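D-alanyl-D-alanine carboxypeptidase (Penicillin binding protein) family protein (Francisella tularensis subsp. tularensis, PDB 6OSU) probably removes the terminal D-alanine from peptidoglycan pentapeptide precursors as a serine-type D-Ala-D-Ala carboxypeptidase of the penicillin-binding protein family. Local coordinates at residues D44-D49 / N363-V368; K152-N157 / A180-S185; D272-M277 / S291-D296; I27-N32 / K370-Y375. One frame throughout, in Å; residues are numbered along the deposited sequence. Where two conformers were deposited one is given.

Contact 1 (D44-D49 / N363-V368)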
loop_
_atom_site.group_PDB
_atom_site.type_symbol
_atom_site.label_atom_id
_atom_site.label_comp_id
_atom_site.label_asym_id
_atom_site.label_seq_id
_atom_site.Cartn_x
_atom_site.Cartn_y
_atom_site.Cartn_z
ATOM N N ASP A 44 -8.389 -0.228 0.106
ATOM C CA ASP A 44 -8.284 -0.575 1.516
ATOM C C ASP A 44 -7.359 -1.773 1.691
ATOM O O ASP A 44 -7.376 -2.715 0.894
ATOM C CB ASP A 44 -9.662 -0.876 2.108
ATOM C CG ASP A 44 -9.587 -1.342 3.551
ATOM O OD1 ASP A 44 -9.516 -2.568 3.781
ATOM O OD2 ASP A 44 -9.573 -0.479 4.455
ATOM N N TYR A 45 -6.546 -1.732 2.745
ATOM C CA TYR A 45 -5.476 -2.712 2.890
ATOM C C TYR A 45 -6.017 -4.077 3.298
ATOM O O TYR A 45 -5.628 -5.103 2.728
ATOM C CB TYR A 45 -4.444 -2.215 3.902
ATOM C CG TYR A 45 -3.495 -3.297 4.357
ATOM C CD1 TYR A 45 -2.561 -3.841 3.483
ATOM C CD2 TYR A 45 -3.538 -3.781 5.658
ATOM C CE1 TYR A 45 -1.700 -4.838 3.892
ATOM C CE2 TYR A 45 -2.677 -4.775 6.078
ATOM C CZ TYR A 45 -1.760 -5.298 5.191
ATOM O OH TYR A 45 -0.904 -6.289 5.606
ATOM N N ARG A 46 -6.914 -4.114 4.283
ATOM C CA ARG A 46 -7.348 -5.400 4.819
ATOM C C ARG A 46 -8.347 -6.099 3.902
ATOM O O ARG A 46 -8.318 -7.329 3.779
ATOM C CB ARG A 46 -7.934 -5.212 6.219
ATOM C CG ARG A 46 -6.872 -4.994 7.289
ATOM C CD ARG A 46 -7.484 -4.804 8.663
ATOM N NE ARG A 46 -8.304 -3.600 8.737
ATOM C CZ ARG A 46 -8.879 -3.156 9.851
ATOM N NH1 ARG A 46 -8.720 -3.819 10.992
ATOM N NH2 ARG A 46 -9.613 -2.052 9.830
ATOM N N THR A 47 -9.232 -5.350 3.249
ATOM C CA THR A 47 -10.222 -5.971 2.381
ATOM C C THR A 47 -9.763 -6.081 0.936
ATOM O O THR A 47 -10.340 -6.869 0.176
ATOM C CB THR A 47 -11.540 -5.188 2.407
ATOM O OG1 THR A 47 -11.317 -3.867 1.897
ATOM C CG2 THR A 47 -12.101 -5.101 3.823
ATOM N N GLY A 48 -8.748 -5.317 0.538
ATOM C CA GLY A 48 -8.411 -5.201 -0.862
ATOM C C GLY A 48 -9.416 -4.434 -1.690
ATOM O O GLY A 48 -9.213 -4.287 -2.901
ATOM N N ASP A 49 -10.487 -3.931 -1.076
ATOM C CA ASP A 49 -11.522 -3.215 -1.806
ATOM C C ASP A 49 -11.000 -1.901 -2.372
ATOM O O ASP A 49 -10.211 -1.194 -1.737
ATOM C CB ASP A 49 -12.718 -2.938 -0.896
ATOM C CG ASP A 49 -13.502 -4.190 -0.564
ATOM O OD1 ASP A 49 -13.265 -5.234 -1.212
ATOM O OD2 ASP A 49 -14.354 -4.126 0.349
ATOM N N ASN A 363 -16.356 -15.404 4.506
ATOM C CA ASN A 363 -16.767 -14.174 5.155
ATOM C C ASN A 363 -17.258 -13.171 4.117
ATOM O O ASN A 363 -17.026 -13.316 2.912
ATOM C CB ASN A 363 -15.611 -13.553 5.944
ATOM C CG ASN A 363 -15.162 -14.410 7.106
ATOM O OD1 ASN A 363 -15.968 -14.821 7.941
ATOM N ND2 ASN A 363 -13.865 -14.684 7.170
ATOM N N ILE A 364 -17.950 -12.148 4.599
ATOM C CA ILE A 364 -18.149 -10.915 3.847
ATOM C C ILE A 364 -17.558 -9.807 4.707
ATOM O O ILE A 364 -18.205 -9.306 5.636
ATOM C CB ILE A 364 -19.618 -10.646 3.509
ATOM C CG1 ILE A 364 -20.182 -11.767 2.634
ATOM C CG2 ILE A 364 -19.748 -9.315 2.780
ATOM C CD1 ILE A 364 -21.603 -11.503 2.157
ATOM N N TYR A 365 -16.312 -9.448 4.420
ATOM C CA TYR A 365 -15.596 -8.380 5.107
ATOM C C TYR A 365 -15.318 -7.310 4.064
ATOM O O TYR A 365 -14.495 -7.517 3.165
ATOM C CB TYR A 365 -14.312 -8.914 5.742
ATOM C CG TYR A 365 -13.562 -7.922 6.600
ATOM C CD1 TYR A 365 -14.168 -7.318 7.698
ATOM C CD2 TYR A 365 -12.237 -7.607 6.328
ATOM C CE1 TYR A 365 -13.475 -6.413 8.488
ATOM C CE2 TYR A 365 -11.539 -6.709 7.110
ATOM C CZ TYR A 365 -12.158 -6.115 8.188
ATOM O OH TYR A 365 -11.458 -5.217 8.962
ATOM N N LYS A 366 -16.015 -6.176 4.168
ATOM C CA LYS A 366 -16.058 -5.204 3.086
ATOM C C LYS A 366 -15.795 -3.793 3.602
ATOM O O LYS A 366 -16.122 -3.452 4.742
ATOM C CB LYS A 366 -17.417 -5.261 2.366
ATOM C CG LYS A 366 -17.422 -4.660 0.968
ATOM C CD LYS A 366 -18.790 -4.795 0.308
ATOM C CE LYS A 366 -18.952 -3.830 -0.867
ATOM N NZ LYS A 366 -18.268 -4.293 -2.111
ATOM N N THR A 367 -15.190 -2.978 2.741
ATOM C CA THR A 367 -15.015 -1.551 2.995
ATOM C C THR A 367 -16.217 -0.815 2.411
ATOM O O THR A 367 -16.400 -0.781 1.189
ATOM C CB THR A 367 -13.709 -1.050 2.384
ATOM O OG1 THR A 367 -12.606 -1.757 2.964
ATOM C CG2 THR A 367 -13.538 0.441 2.631
ATOM N N VAL A 368 -17.040 -0.233 3.278
ATOM C CA VAL A 368 -18.292 0.392 2.856
ATOM C C VAL A 368 -18.350 1.800 3.435
ATOM O O VAL A 368 -17.656 2.114 4.414
ATOM C CB VAL A 368 -19.519 -0.443 3.295
ATOM C CG1 VAL A 368 -19.496 -1.814 2.634
ATOM C CG2 VAL A 368 -19.556 -0.581 4.805
#
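D49 and T367 are joined by a hydrogen bond from the T367 amide N to D49 OD2, 2.8 Å long and almost straight at 175°. The amide comes in on the anti side of the carboxylate, close to its plane. The same OD2 lies 3.2 Å from K366 CG, whose side chain crosses that of D49 at about a right angle.

Beside this bond, T367 OG1 comes within 2.7 Å of T47 OG1. T367 OG1 is hydrogen-bonded to N330 OD1. The methyl of T47 turns to the tyrosine, CG2 standing 3.5 Å from Y365 CD2. Further out, Y365 OH sits over the centre of one face of the R46 guanidinium, 3.4 Å from CZ, with ring and guanidinium planes 88° apart. N330 ND2 makes a weak bond to the same Y365 OH. The charge of R46 is met elsewhere, by a salt bridge from NH2 to E298.

Chain topology places the contact between domains: 44-49 is the tight turn between strands 39-44 and 50-54 at the border of the carboxypeptidase sheet, whereas strand 364-369 belongs to the C-terminal domain of the PBP5 type and pairs with strand 328-334.

The turn is shaped by its own side chains. D44 OD1 accepts from T47 N at 2.8 Å, an Asx motif, and from T47 OG1 at 2.9 Å, the latter from above the carboxylate plane. T47 OG1, held between backbone N and carbonyl carbon (chi1 63°), in turn accepts from D49 N in an ST turn. N330 ND2 also donates to D44 OD1.

Contact 2 (K152-N157 / A180-S185)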
loop_
_atom_site.group_PDB
_atom_site.type_symbol
_atom_site.label_atom_id
_atom_site.label_comp_id
_atom_site.label_asym_id
_atom_site.label_seq_id
_atom_site.Cartn_x
_atom_site.Cartn_y
_atom_site.Cartn_z
ATOM N N LYS A 152 4.315 -11.153 -12.236
ATOM C CA LYS A 152 3.286 -12.099 -12.657
ATOM C C LYS A 152 2.749 -12.892 -11.472
ATOM O O LYS A 152 1.547 -13.171 -11.393
ATOM C CB LYS A 152 3.836 -13.056 -13.719
ATOM C CG LYS A 152 4.331 -12.395 -15.001
ATOM C CD LYS A 152 3.190 -11.946 -15.903
ATOM C CE LYS A 152 3.728 -11.388 -17.217
ATOM N NZ LYS A 152 2.646 -10.984 -18.161
ATOM N N ALA A 153 3.626 -13.255 -10.534
ATOM C CA ALA A 153 3.204 -14.069 -9.398
ATOM C C ALA A 153 2.307 -13.294 -8.440
ATOM O O ALA A 153 1.393 -13.876 -7.843
ATOM C CB ALA A 153 4.425 -14.610 -8.659
ATOM N N ILE A 154 2.554 -11.993 -8.265
ATOM C CA ILE A 154 1.682 -11.179 -7.425
ATOM C C ILE A 154 0.332 -10.936 -8.093
ATOM O O ILE A 154 -0.650 -10.626 -7.411
ATOM C CB ILE A 154 2.387 -9.854 -7.081
ATOM C CG1 ILE A 154 3.735 -10.130 -6.413
ATOM C CG2 ILE A 154 1.533 -8.990 -6.162
ATOM C CD1 ILE A 154 4.486 -8.879 -6.035
ATOM N N GLY A 155 0.245 -11.102 -9.407
ATOM C CA GLY A 155 -0.963 -10.786 -10.135
ATOM C C GLY A 155 -0.944 -9.446 -10.832
ATOM O O GLY A 155 -2.010 -8.963 -11.236
ATOM N N MET A 156 0.224 -8.825 -10.972
ATOM C CA MET A 156 0.379 -7.574 -11.708
ATOM C C MET A 156 0.473 -7.918 -13.190
ATOM O O MET A 156 1.560 -8.059 -13.753
ATOM C CB MET A 156 1.609 -6.815 -11.222
ATOM C CG MET A 156 1.695 -6.676 -9.708
ATOM S SD MET A 156 3.301 -6.065 -9.160
ATOM C CE MET A 156 3.373 -4.503 -10.031
ATOM N N ASN A 157 -0.686 -8.056 -13.828
ATOM C CA ASN A 157 -0.756 -8.543 -15.198
ATOM C C ASN A 157 -0.558 -7.452 -16.240
ATOM O O ASN A 157 -0.485 -7.766 -17.434
ATOM C CB ASN A 157 -2.101 -9.236 -15.439
ATOM C CG ASN A 157 -2.276 -10.474 -14.585
ATOM O OD1 ASN A 157 -3.163 -10.532 -13.735
ATOM N ND2 ASN A 157 -1.430 -11.473 -14.809
ATOM N N ALA A 180 -0.850 -0.752 -6.689
ATOM C CA ALA A 180 -1.539 -0.940 -5.417
ATOM C C ALA A 180 -1.483 -2.396 -4.975
ATOM O O ALA A 180 -1.350 -2.687 -3.780
ATOM C CB ALA A 180 -2.987 -0.460 -5.526
ATOM N N LEU A 181 -1.583 -3.327 -5.925
ATOM C CA LEU A 181 -1.437 -4.739 -5.584
ATOM C C LEU A 181 -0.052 -5.019 -5.018
ATOM O O LEU A 181 0.087 -5.718 -4.007
ATOM C CB LEU A 181 -1.709 -5.603 -6.815
ATOM C CG LEU A 181 -3.167 -5.672 -7.288
ATOM C CD1 LEU A 181 -3.265 -6.293 -8.672
ATOM C CD2 LEU A 181 -4.017 -6.457 -6.296
ATOM N N LEU A 182 0.986 -4.464 -5.649
ATOM C CA LEU A 182 2.345 -4.645 -5.152
ATOM C C LEU A 182 2.491 -4.084 -3.742
ATOM O O LEU A 182 3.037 -4.746 -2.850
ATOM C CB LEU A 182 3.341 -3.981 -6.104
ATOM C CG LEU A 182 4.802 -3.969 -5.648
ATOM C CD1 LEU A 182 5.282 -5.384 -5.405
ATOM C CD2 LEU A 182 5.675 -3.270 -6.683
ATOM N N ALA A 183 1.993 -2.864 -3.520
ATOM C CA ALA A 183 2.117 -2.243 -2.205
ATOM C C ALA A 183 1.416 -3.071 -1.136
ATOM O O ALA A 183 1.976 -3.318 -0.064
ATOM C CB ALA A 183 1.559 -0.822 -2.239
ATOM N N ARG A 184 0.186 -3.515 -1.412
ATOM C CA ARG A 184 -0.549 -4.322 -0.439
ATOM C C ARG A 184 0.212 -5.594 -0.084
ATOM O O ARG A 184 0.300 -5.967 1.092
ATOM C CB ARG A 184 -1.938 -4.662 -0.975
ATOM C CG ARG A 184 -2.815 -5.414 0.011
ATOM C CD ARG A 184 -4.204 -5.672 -0.564
ATOM N NE ARG A 184 -5.104 -6.268 0.422
ATOM C CZ ARG A 184 -5.637 -7.480 0.318
ATOM N NH1 ARG A 184 -5.375 -8.238 -0.740
ATOM N NH2 ARG A 184 -6.444 -7.933 1.269
ATOM N N SER A 185 0.770 -6.274 -1.089
ATOM C CA SER A 185 1.583 -7.455 -0.815
ATOM C C SER A 185 2.801 -7.102 0.035
ATOM O O SER A 185 3.185 -7.861 0.934
ATOM C CB SER A 185 2.010 -8.101 -2.133
ATOM O OG SER A 185 2.791 -9.257 -1.903
#
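I154 and L182 meet through their terminal methyls, CD1 of each, 3.6 Å apart, in side chains that cross at a slant. This is one of two apolar pairs between 152-157 and 180-185. In the other, M156 SD lies 3.7 Å from L182 CB, and M156 CE lies 4.0 Å from the same L182 CB; the methionine chain runs out extended and bends only at its last torsion (chi3 59°), which brings CE back beside the leucine. L182 is thus touched at its root by sulfur and at its tip by isoleucine. Looser contacts flank these pairs: I154 CG2 is 4.2 Å from S185 CB, and L181 CD1 is 3.9 Å from G155 O.

The contact between the segments is apolar in character. Among polar side-chain ends, S185 OG is bonded to Y72 OH and to N189, and helix 66-79 also touches I154, M156 and L182.

The chain turns between I154 and M156, both of which touch helix 176-189. Helix 140-154 ends before G155, the C-prime residue (phi 99°), and M156 N returns to A151 O while G155 N bonds K152 O at 3.1 Å. Those paired bonds define a Schellman motif, here ending one helix against the flank of another in the carboxypeptidase domain.

Contact 3 (D272-M277 / S291-D296)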
loop_
_atom_site.group_PDB
_atom_site.type_symbol
_atom_site.label_atom_id
_atom_site.label_comp_id
_atom_site.label_asym_id
_atom_site.label_seq_id
_atom_site.Cartn_x
_atom_site.Cartn_y
_atom_site.Cartn_z
ATOM N N ASP A 272 -1.125 13.291 8.484
ATOM C CA ASP A 272 -1.104 12.561 9.745
ATOM C C ASP A 272 -1.365 11.079 9.505
ATOM O O ASP A 272 -2.383 10.704 8.913
ATOM C CB ASP A 272 -2.148 13.128 10.704
ATOM C CG ASP A 272 -1.733 13.003 12.157
ATOM O OD1 ASP A 272 -1.102 13.950 12.675
ATOM O OD2 ASP A 272 -2.027 11.957 12.780
ATOM N N GLY A 273 -0.443 10.236 9.964
ATOM C CA GLY A 273 -0.594 8.803 9.833
ATOM C C GLY A 273 -0.021 8.200 8.567
ATOM O O GLY A 273 -0.142 6.984 8.372
ATOM N N ALA A 274 0.594 9.003 7.705
ATOM C CA ALA A 274 1.206 8.487 6.489
ATOM C C ALA A 274 2.563 7.874 6.812
ATOM O O ALA A 274 3.398 8.503 7.472
ATOM C CB ALA A 274 1.358 9.601 5.455
ATOM N N ASP A 275 2.789 6.644 6.342
ATOM C CA ASP A 275 4.062 5.970 6.564
ATOM C C ASP A 275 4.689 5.445 5.278
ATOM O O ASP A 275 5.667 4.691 5.346
ATOM C CB ASP A 275 3.904 4.822 7.569
ATOM C CG ASP A 275 2.708 3.935 7.270
ATOM O OD1 ASP A 275 2.140 3.369 8.229
ATOM O OD2 ASP A 275 2.325 3.812 6.088
ATOM N N GLY A 276 4.166 5.827 4.113
ATOM C CA GLY A 276 4.709 5.357 2.850
ATOM C C GLY A 276 4.192 6.206 1.712
ATOM O O GLY A 276 3.337 7.075 1.895
ATOM N N MET A 277 4.718 5.940 0.518
ATOM C CA MET A 277 5.678 4.863 0.296
ATOM C C MET A 277 6.844 5.328 -0.582
ATOM O O MET A 277 7.987 5.357 -0.134
ATOM C CB MET A 277 4.979 3.655 -0.346
ATOM C CG MET A 277 5.833 2.403 -0.480
ATOM S SD MET A 277 4.908 0.941 -1.044
ATOM C CE MET A 277 6.073 -0.367 -0.675
ATOM N N SER A 291 1.373 5.878 -1.973
ATOM C CA SER A 291 1.325 6.332 -0.593
ATOM C C SER A 291 0.364 5.463 0.205
ATOM O O SER A 291 -0.553 4.843 -0.344
ATOM C CB SER A 291 0.900 7.800 -0.500
ATOM O OG SER A 291 -0.422 7.969 -0.980
ATOM N N SER A 292 0.588 5.426 1.515
ATOM C CA SER A 292 -0.261 4.676 2.424
ATOM C C SER A 292 -0.385 5.437 3.733
ATOM O O SER A 292 0.594 6.000 4.229
ATOM C CB SER A 292 0.296 3.270 2.682
ATOM O OG SER A 292 -0.649 2.473 3.375
ATOM N N ALA A 293 -1.595 5.455 4.285
ATOM C CA ALA A 293 -1.859 6.138 5.542
ATOM C C ALA A 293 -2.752 5.261 6.404
ATOM O O ALA A 293 -3.678 4.621 5.901
ATOM C CB ALA A 293 -2.518 7.505 5.316
ATOM N N LYS A 294 -2.467 5.238 7.703
ATOM C CA LYS A 294 -3.214 4.442 8.666
ATOM C C LYS A 294 -3.771 5.361 9.743
ATOM O O LYS A 294 -3.054 6.226 10.257
ATOM C CB LYS A 294 -2.322 3.362 9.287
ATOM C CG LYS A 294 -3.053 2.388 10.195
ATOM C CD LYS A 294 -2.143 1.243 10.620
ATOM C CE LYS A 294 -2.931 0.143 11.319
ATOM N NZ LYS A 294 -2.066 -0.986 11.766
ATOM N N GLN A 295 -5.047 5.182 10.075
ATOM C CA GLN A 295 -5.675 5.956 11.144
ATOM C C GLN A 295 -6.696 5.064 11.834
ATOM O O GLN A 295 -7.722 4.719 11.240
ATOM C CB GLN A 295 -6.325 7.227 10.606
ATOM C CG GLN A 295 -5.392 8.424 10.601
ATOM C CD GLN A 295 -6.011 9.653 9.968
ATOM O OE1 GLN A 295 -7.169 9.635 9.549
ATOM N NE2 GLN A 295 -5.238 10.730 9.892
ATOM N N ASP A 296 -6.401 4.690 13.078
ATOM C CA ASP A 296 -7.277 3.855 13.897
ATOM C C ASP A 296 -7.569 2.520 13.204
ATOM O O ASP A 296 -8.711 2.177 12.887
ATOM C CB ASP A 296 -8.569 4.599 14.255
ATOM C CG ASP A 296 -9.400 3.864 15.290
ATOM O OD1 ASP A 296 -10.563 3.518 14.994
ATOM O OD2 ASP A 296 -8.885 3.631 16.404
#
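Antiparallel strand pairing joins A274 and G276 to A293 and S292 in the hairpin of strands 274-282 and 288-295, at one margin of the five-stranded carboxypeptidase sheet. The axes of 274-277 and 291-295 run 158° apart in direction and approach to 4.7 Å. K294 N donates to G273 O at 3.0 Å, and D275 N donates to S292 O at 3.1 Å. S292 N to G276 O, at 3.2 Å, is weak.

A274 and A293 form a non-hydrogen-bonded pair with CA atoms only 4.0 Å apart, and their methyls share a face touched, at A293, by helix 310-327. One residue on, D275 and G276 both oppose S292: a classic bulge, which shifts the register by one just before M277 and the predicted substrate-binding K278. The D275 carboxylate ends in outside partners, a salt bridge to R299 and a bond to Y194 OH; R299 also donates to S292 OG.

Toward the open end of the hairpin, Q295 NE2 makes a weak bond to D272 O, bent to 124°. G273 has phi 90°, and a CB there would clash with K294 O, so the absence of a side chain is consistent with the close approach.

Contact 4 (I27-N32 / K370-Y375)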
loop_
_atom_site.group_PDB
_atom_site.type_symbol
_atom_site.label_atom_id
_atom_site.label_comp_id
_atom_site.label_asym_id
_atom_site.label_seq_id
_atom_site.Cartn_x
_atom_site.Cartn_y
_atom_site.Cartn_z
ATOM N N ILE A 27 -29.695 8.924 3.153
ATOM C CA ILE A 27 -28.407 8.256 3.008
ATOM C C ILE A 27 -27.536 9.056 2.051
ATOM O O ILE A 27 -27.954 9.387 0.936
ATOM C CB ILE A 27 -28.598 6.815 2.511
ATOM C CG1 ILE A 27 -29.449 6.024 3.506
ATOM C CG2 ILE A 27 -27.252 6.128 2.312
ATOM C CD1 ILE A 27 -29.844 4.642 3.023
ATOM N N ILE A 28 -26.321 9.371 2.482
ATOM C CA ILE A 28 -25.383 10.161 1.695
ATOM C C ILE A 28 -24.435 9.205 0.992
ATOM O O ILE A 28 -23.676 8.481 1.649
ATOM C CB ILE A 28 -24.596 11.141 2.578
ATOM C CG1 ILE A 28 -25.526 11.812 3.593
ATOM C CG2 ILE A 28 -23.850 12.159 1.726
ATOM C CD1 ILE A 28 -25.973 13.211 3.213
ATOM N N ARG A 29 -24.489 9.178 -0.348
ATOM C CA ARG A 29 -23.487 8.394 -1.057
ATOM C C ARG A 29 -22.192 9.197 -1.161
ATOM O O ARG A 29 -22.233 10.423 -1.296
ATOM C CB ARG A 29 -23.967 8.012 -2.460
ATOM C CG ARG A 29 -25.386 7.471 -2.524
ATOM C CD ARG A 29 -25.500 6.219 -3.399
ATOM N NE ARG A 29 -24.719 6.288 -4.635
ATOM C CZ ARG A 29 -23.823 5.377 -5.007
ATOM N NH1 ARG A 29 -23.595 4.319 -4.242
ATOM N NH2 ARG A 29 -23.162 5.516 -6.148
ATOM N N PRO A 30 -21.038 8.542 -1.075
ATOM C CA PRO A 30 -19.775 9.260 -1.283
ATOM C C PRO A 30 -19.691 9.790 -2.709
ATOM O O PRO A 30 -19.986 9.077 -3.671
ATOM C CB PRO A 30 -18.711 8.194 -1.004
ATOM C CG PRO A 30 -19.404 7.163 -0.169
ATOM C CD PRO A 30 -20.826 7.147 -0.652
ATOM N N ALA A 31 -19.302 11.055 -2.836
ATOM C CA ALA A 31 -19.233 11.684 -4.148
ATOM C C ALA A 31 -18.020 11.180 -4.919
ATOM O O ALA A 31 -16.962 10.914 -4.341
ATOM C CB ALA A 31 -19.183 13.204 -4.008
ATOM N N ASN A 32 -18.179 11.032 -6.231
ATOM C CA ASN A 32 -17.080 10.593 -7.083
ATOM C C ASN A 32 -16.024 11.691 -7.147
ATOM O O ASN A 32 -16.266 12.770 -7.698
ATOM C CB ASN A 32 -17.592 10.235 -8.474
ATOM C CG ASN A 32 -17.563 8.741 -8.737
ATOM O OD1 ASN A 32 -17.780 7.935 -7.831
ATOM N ND2 ASN A 32 -17.279 8.363 -9.977
ATOM N N LYS A 370 -19.289 4.871 5.672
ATOM C CA LYS A 370 -19.766 4.974 7.049
ATOM C C LYS A 370 -21.267 5.220 7.095
ATOM O O LYS A 370 -21.965 4.694 7.969
ATOM C CB LYS A 370 -19.042 6.101 7.784
ATOM C CG LYS A 370 -17.649 5.777 8.280
ATOM C CD LYS A 370 -17.213 6.819 9.304
ATOM C CE LYS A 370 -15.912 7.501 8.909
ATOM N NZ LYS A 370 -14.737 6.585 8.980
ATOM N N THR A 371 -21.780 6.016 6.155
ATOM C CA THR A 371 -23.191 6.372 6.148
ATOM C C THR A 371 -24.095 5.205 5.771
ATOM O O THR A 371 -25.302 5.272 6.026
ATOM C CB THR A 371 -23.423 7.539 5.189
ATOM O OG1 THR A 371 -22.854 7.224 3.911
ATOM C CG2 THR A 371 -22.771 8.803 5.724
ATOM N N TYR A 372 -23.549 4.144 5.168
ATOM C CA TYR A 372 -24.370 2.989 4.814
ATOM C C TYR A 372 -24.603 2.060 5.997
ATOM O O TYR A 372 -25.626 1.368 6.038
ATOM C CB TYR A 372 -23.720 2.174 3.691
ATOM C CG TYR A 372 -23.778 2.764 2.297
ATOM C CD1 TYR A 372 -23.394 2.004 1.198
ATOM C CD2 TYR A 372 -24.193 4.072 2.073
ATOM C CE1 TYR A 372 -23.428 2.516 -0.076
ATOM C CE2 TYR A 372 -24.231 4.596 0.791
ATOM C CZ TYR A 372 -23.845 3.809 -0.278
ATOM O OH TYR A 372 -23.872 4.305 -1.557
ATOM N N VAL A 373 -23.676 2.038 6.961
ATOM C CA VAL A 373 -23.607 0.917 7.906
ATOM C C VAL A 373 -24.914 0.686 8.658
ATOM O O VAL A 373 -25.396 -0.462 8.668
ATOM C CB VAL A 373 -22.406 1.096 8.849
ATOM C CG1 VAL A 373 -22.470 0.079 9.974
ATOM C CG2 VAL A 373 -21.110 0.952 8.071
ATOM N N PRO A 374 -25.538 1.682 9.292
ATOM C CA PRO A 374 -26.774 1.400 10.039
ATOM C C PRO A 374 -27.956 1.002 9.168
ATOM O O PRO A 374 -29.012 0.666 9.714
ATOM C CB PRO A 374 -27.050 2.722 10.771
ATOM C CG PRO A 374 -26.399 3.753 9.941
ATOM C CD PRO A 374 -25.159 3.106 9.402
ATOM N N TYR A 375 -27.822 1.014 7.843
ATOM C CA TYR A 375 -28.932 0.716 6.947
ATOM C C TYR A 375 -28.756 -0.578 6.169
ATOM O O TYR A 375 -29.594 -0.888 5.317
ATOM C CB TYR A 375 -29.141 1.879 5.971
ATOM C CG TYR A 375 -29.652 3.123 6.646
ATOM C CD1 TYR A 375 -31.001 3.444 6.616
ATOM C CD2 TYR A 375 -28.791 3.964 7.335
ATOM C CE1 TYR A 375 -31.477 4.577 7.243
ATOM C CE2 TYR A 375 -29.255 5.095 7.966
ATOM C CZ TYR A 375 -30.598 5.398 7.917
ATOM O OH TYR A 375 -31.065 6.528 8.544
#
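Contact between the extended segment 27-32 and segment 370-375, which includes a 3-10 turn at 373-375 and links strands 364-369 and 376-382, lies at the surface where the N-terminal arm meets the C-terminal domain. T371 OG1 donates a hydrogen bond to I28 O at 2.7 Å, in the carbonyl plane with a C=O...donor angle of 154°; the hydroxyl is set between backbone N and carbonyl carbon (chi1 52°). In one of two deposited conformers of R29, NH1 donates to Y372 OH, at 2.7 Å but bent at 141°, with the hydroxyl tilted from the guanidinium plane. A long, weak ion pair to E408 is a second partner of NH1.

I27 fits between two tyrosines. Its CG2 lies 3.7 Å from Y372 CD2, and the side chains there cross at about a right angle. Its other branch lies against Y375: CG1 stands 4.2 Å above the ring centroid in a CH-pi contact, and CD1 is 3.9 Å from Y375 CG. L403 of strand 395-403 touches all three residues. An extended N-terminal segment is thereby packed on the loop between strands 364-369 and 376-382 of the PBP5-type C-terminal domain.

Contacts 1 and 4 both join carboxypeptidase-side chain to the C-terminal domain and use successive parts of it, strand 364-369 and the turn after it; V368 and V373 pack together between them. Contacts 1, 2 and 3 are partly buried; contact 4 alone is a surface contact. Contact 1 is rich in carboxylate and hydroxyl groups, whereas contact 4 mixes aromatic packing with polar bonds. Contacts 2 and 3 stay within the carboxypeptidase domain, contact 2 by apolar side chains between helices, contact 3 by backbone bonds between strands. They meet where A183 touches M277 SD. R184, on the helix of contact 2, probably bonds Y45 O and R46 O, tying that helix to the turn of contact 1.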